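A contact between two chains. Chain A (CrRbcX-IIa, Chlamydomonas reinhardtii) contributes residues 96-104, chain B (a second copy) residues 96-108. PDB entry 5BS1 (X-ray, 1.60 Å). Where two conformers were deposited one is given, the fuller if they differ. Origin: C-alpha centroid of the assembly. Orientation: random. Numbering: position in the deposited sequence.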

# COMPACT_ATOMS: atom_id res chain seq x y z
N GLU A 96 -7.60 -14.46 3.52
CA GLU A 96 -7.96 -14.58 2.09
C GLU A 96 -6.92 -13.91 1.21
O GLU A 96 -6.61 -14.37 0.11
CB GLU A 96 -9.32 -13.92 1.85
CG GLU A 96 -10.43 -14.56 2.67
CD GLU A 96 -11.68 -13.70 2.75
OE1 GLU A 96 -12.02 -13.03 1.73
OE2 GLU A 96 -12.31 -13.69 3.82
N PHE A 97 -6.38 -12.80 1.70
CA PHE A 97 -5.45 -11.97 0.92
C PHE A 97 -4.21 -12.79 0.57
O PHE A 97 -3.64 -13.49 1.40
CB PHE A 97 -5.05 -10.74 1.73
CG PHE A 97 -4.20 -9.74 1.01
CD1 PHE A 97 -4.73 -8.93 0.01
CD2 PHE A 97 -2.88 -9.53 1.37
CE1 PHE A 97 -3.97 -7.97 -0.61
CE2 PHE A 97 -2.11 -8.59 0.74
CZ PHE A 97 -2.65 -7.81 -0.27
N GLU A 98 -3.82 -12.70 -0.69
CA GLU A 98 -2.69 -13.51 -1.19
C GLU A 98 -1.37 -12.76 -0.96
O GLU A 98 -0.84 -12.09 -1.84
CB GLU A 98 -2.93 -13.88 -2.65
CG GLU A 98 -4.15 -14.77 -2.77
CD GLU A 98 -4.56 -15.10 -4.18
OE1 GLU A 98 -3.68 -15.31 -4.98
OE2 GLU A 98 -5.77 -15.22 -4.46
N TRP A 99 -0.85 -12.90 0.23
CA TRP A 99 0.33 -12.17 0.69
C TRP A 99 1.54 -12.45 -0.16
O TRP A 99 2.23 -11.52 -0.57
CB TRP A 99 0.66 -12.57 2.15
CG TRP A 99 -0.40 -12.16 3.11
CD1 TRP A 99 -1.44 -12.93 3.57
CD2 TRP A 99 -0.53 -10.88 3.74
NE1 TRP A 99 -2.22 -12.19 4.41
CE2 TRP A 99 -1.67 -10.94 4.57
CE3 TRP A 99 0.20 -9.70 3.69
CZ2 TRP A 99 -2.10 -9.86 5.31
CZ3 TRP A 99 -0.24 -8.61 4.44
CH2 TRP A 99 -1.37 -8.71 5.24
N GLY A 100 1.81 -13.73 -0.40
CA GLY A 100 3.00 -14.07 -1.14
C GLY A 100 2.96 -13.55 -2.56
O GLY A 100 3.95 -13.01 -3.04
N LYS A 101 1.81 -13.69 -3.21
CA LYS A 101 1.64 -13.22 -4.57
C LYS A 101 1.87 -11.71 -4.67
O LYS A 101 2.49 -11.23 -5.61
CB LYS A 101 0.22 -13.58 -5.05
CG LYS A 101 -0.15 -13.07 -6.41
CD LYS A 101 -1.58 -13.47 -6.77
CE LYS A 101 -1.67 -14.91 -7.19
NZ LYS A 101 -3.07 -15.17 -7.66
N THR A 102 1.36 -10.97 -3.70
CA THR A 102 1.48 -9.53 -3.70
C THR A 102 2.95 -9.08 -3.73
O THR A 102 3.34 -8.23 -4.54
CB THR A 102 0.76 -8.95 -2.47
OG1 THR A 102 -0.62 -9.29 -2.54
CG2 THR A 102 0.87 -7.42 -2.42
N MSE A 103 3.76 -9.65 -2.85
CA MSE A 103 5.19 -9.27 -2.77
C MSE A 103 5.93 -9.76 -4.01
O MSE A 103 6.77 -9.06 -4.55
CB MSE A 103 5.84 -9.76 -1.50
CG MSE A 103 7.32 -9.35 -1.38
SE MSE A 103 7.55 -7.40 -1.27
CE MSE A 103 9.50 -7.31 -1.35
N GLU A 104 5.59 -10.95 -4.51
CA GLU A 104 6.24 -11.44 -5.75
C GLU A 104 5.91 -10.58 -6.97
O GLU A 104 6.81 -10.26 -7.75
CB GLU A 104 5.98 -12.91 -5.98
CG GLU A 104 6.74 -13.48 -7.17
CD GLU A 104 8.25 -13.37 -7.05
OE1 GLU A 104 8.84 -13.23 -5.97
OE2 GLU A 104 8.95 -13.39 -8.10
N GLU B 96 15.71 -6.43 1.25
CA GLU B 96 15.80 -5.84 2.58
C GLU B 96 14.44 -5.60 3.24
O GLU B 96 14.34 -5.64 4.48
CB GLU B 96 16.47 -4.46 2.44
CG GLU B 96 17.84 -4.53 1.83
CD GLU B 96 18.82 -5.20 2.76
OE1 GLU B 96 18.87 -4.78 3.95
OE2 GLU B 96 19.52 -6.12 2.32
N PHE B 97 13.44 -5.32 2.42
CA PHE B 97 12.06 -5.00 2.91
C PHE B 97 11.44 -6.20 3.62
O PHE B 97 11.32 -7.28 3.03
CB PHE B 97 11.18 -4.58 1.73
CG PHE B 97 9.77 -4.21 2.09
CD1 PHE B 97 9.51 -3.01 2.73
CD2 PHE B 97 8.73 -5.01 1.71
CE1 PHE B 97 8.22 -2.67 3.06
CE2 PHE B 97 7.42 -4.66 2.01
CZ PHE B 97 7.17 -3.49 2.69
N GLU B 98 11.04 -6.02 4.87
CA GLU B 98 10.57 -7.15 5.67
C GLU B 98 9.05 -7.31 5.52
O GLU B 98 8.25 -6.94 6.37
CB GLU B 98 10.99 -7.00 7.14
CG GLU B 98 12.51 -7.08 7.37
CD GLU B 98 13.11 -8.46 7.21
OE1 GLU B 98 12.39 -9.46 7.18
OE2 GLU B 98 14.37 -8.54 7.12
N TRP B 99 8.66 -7.88 4.39
CA TRP B 99 7.26 -8.08 4.07
C TRP B 99 6.57 -8.98 5.09
O TRP B 99 5.38 -8.77 5.35
CB TRP B 99 7.14 -8.64 2.67
CG TRP B 99 5.76 -9.03 2.18
CD1 TRP B 99 5.38 -10.27 1.80
CD2 TRP B 99 4.61 -8.18 1.99
NE1 TRP B 99 4.09 -10.26 1.38
CE2 TRP B 99 3.59 -8.99 1.49
CE3 TRP B 99 4.35 -6.82 2.18
CZ2 TRP B 99 2.35 -8.49 1.16
CZ3 TRP B 99 3.10 -6.32 1.87
CH2 TRP B 99 2.11 -7.15 1.35
N GLY B 100 7.28 -9.94 5.64
CA GLY B 100 6.68 -10.78 6.69
C GLY B 100 6.26 -9.97 7.88
O GLY B 100 5.21 -10.20 8.46
N LYS B 101 7.09 -9.02 8.26
CA LYS B 101 6.75 -8.12 9.36
C LYS B 101 5.53 -7.24 9.04
O LYS B 101 4.71 -6.99 9.91
CB LYS B 101 7.94 -7.26 9.80
CG LYS B 101 9.12 -8.08 10.34
CD LYS B 101 8.81 -9.13 11.37
CE LYS B 101 8.61 -8.60 12.77
NZ LYS B 101 8.48 -9.73 13.74
N THR B 102 5.44 -6.75 7.82
CA THR B 102 4.28 -6.02 7.37
C THR B 102 3.02 -6.86 7.55
O THR B 102 2.03 -6.39 8.07
CB THR B 102 4.43 -5.59 5.90
OG1 THR B 102 5.51 -4.65 5.80
CG2 THR B 102 3.17 -4.95 5.38
N MSE B 103 3.08 -8.11 7.12
CA MSE B 103 1.95 -9.03 7.28
C MSE B 103 1.62 -9.21 8.76
O MSE B 103 0.45 -9.16 9.15
CB MSE B 103 2.22 -10.41 6.61
CG MSE B 103 1.11 -11.40 6.92
SE MSE B 103 1.60 -13.14 6.11
CE MSE B 103 2.97 -13.73 7.37
N GLU B 104 2.63 -9.39 9.60
CA GLU B 104 2.38 -9.61 11.02
C GLU B 104 1.68 -8.38 11.61
O GLU B 104 0.72 -8.50 12.38
CB GLU B 104 3.69 -9.81 11.78
CG GLU B 104 4.37 -11.12 11.45
CD GLU B 104 5.73 -11.28 12.12
OE1 GLU B 104 6.15 -10.38 12.88
OE2 GLU B 104 6.38 -12.33 11.85
N MSE B 105 2.21 -7.19 11.31
CA MSE B 105 1.63 -5.96 11.88
C MSE B 105 0.22 -5.76 11.38
O MSE B 105 -0.65 -5.46 12.18
CB MSE B 105 2.50 -4.73 11.55
CG MSE B 105 3.74 -4.77 12.39
SE MSE B 105 4.85 -3.15 12.06
CE MSE B 105 5.62 -3.64 10.33
N ALA B 106 0.00 -5.94 10.08
CA ALA B 106 -1.32 -5.67 9.51
C ALA B 106 -2.34 -6.61 10.15
O ALA B 106 -3.47 -6.17 10.49
CB ALA B 106 -1.33 -5.83 8.00
N SER B 107 -1.95 -7.87 10.33
CA SER B 107 -2.83 -8.90 10.90
C SER B 107 -3.08 -8.67 12.40
O SER B 107 -4.23 -8.53 12.86
CB SER B 107 -2.20 -10.26 10.64
OG SER B 107 -2.09 -10.42 9.23
N ARG B 108 -1.99 -8.54 13.15
CA ARG B 108 -2.09 -8.35 14.60
C ARG B 108 -2.87 -7.09 14.94
O ARG B 108 -3.73 -7.11 15.80
CB ARG B 108 -0.68 -8.22 15.19
CG ARG B 108 -0.58 -7.91 16.67
CD ARG B 108 0.86 -7.58 17.04
NE ARG B 108 1.76 -8.69 16.73
CZ ARG B 108 2.88 -8.64 16.00
NH1 ARG B 108 3.36 -7.49 15.51
NH2 ARG B 108 3.58 -9.76 15.84

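The most unusual feature of this contact is that two copies of one protein bring the same tryptophan to the same place and use it in two different ways. W99(A) takes chi1 = -65° (m), whereas W99(B) takes chi1 = 175° (t), so the pairing of the two chains is not symmetric in detail. The backbones still match: W99(A) lies across from M103(B) and M103(A) from W99(B), with CA atoms 7.5 and 7.2 Å apart. Symmetry is kept in the register and broken in the rotamers of W99 and in the outer chi angles of M103.

The t rotamer gives W99(B) a polar task. Its NE1 donates the one hydrogen bond between the stretches, to the backbone O of W99(A), with NE1 and O 3.0 Å apart and an N-H...O angle of 138°. That carbonyl lies in the first turn of its helix and also accepts from the backbone of its own chain, but weakly, M103(A) N being 3.3 Å from W99(A) O. The oxygen thus serves both its helix and the neighbouring chain, and it meets the indole at the edge, near the ring plane, where an N-H can reach it.

W99(A) does something else: it is a knob, seated among W99(B), M103(B), A106(B) and S107(B). Its CH2 lies 4.0 Å from A106(B) CB, a small side chain that leaves space for the ring edge. S107(B) is also small, though one atom larger than alanine, and its hydroxyl is turned back into its own helix, S107(B) OG donating to M103(B) O at 2.8 Å. W99(A) NE1 is bonded to a residue just outside the stretches, so both indole nitrogens are satisfied by different routes.

The two selenomethionines cover the indoles, again unequally. M103(B) lays its chain along a face of W99(A): CG stands 3.6 Å from the centroid of the six-membered ring, 10° off the normal, and SE 3.9 Å from that of the five-membered ring, 15° off. Its CA-to-CB bond points toward chain A, but the end of the side chain leads away. M103(A) begins its cover closer to the backbone, with CB 3.5 Å from the centroid of the five-membered ring of W99(B). With chi2 at 64° (p) rather than the -177° (t) of M103(B), it runs on to F97(B), where M103(A) CE comes within 3.9 Å of F97(B) CD2.

The tryptophans also touch each other, W99(A) CE3 lying 3.5 Å from W99(B) CZ2, with ring planes at 54°. T102(A) adds its methyl, CG2 being 4.0 Å from W99(B) CH2, while its hydroxyl is kept at home: T102(A) OG1 donates to E98(A) O at 2.9 Å.

The rule to be read here is economical. Large apolar side chains at 99 and 103 carry most of the 440 Å² buried, while the charged residues stay out of the contact. K101(A) NZ, for example, pairs with E98(A) OE1 at 2.8 Å, a salt bridge within its own chain.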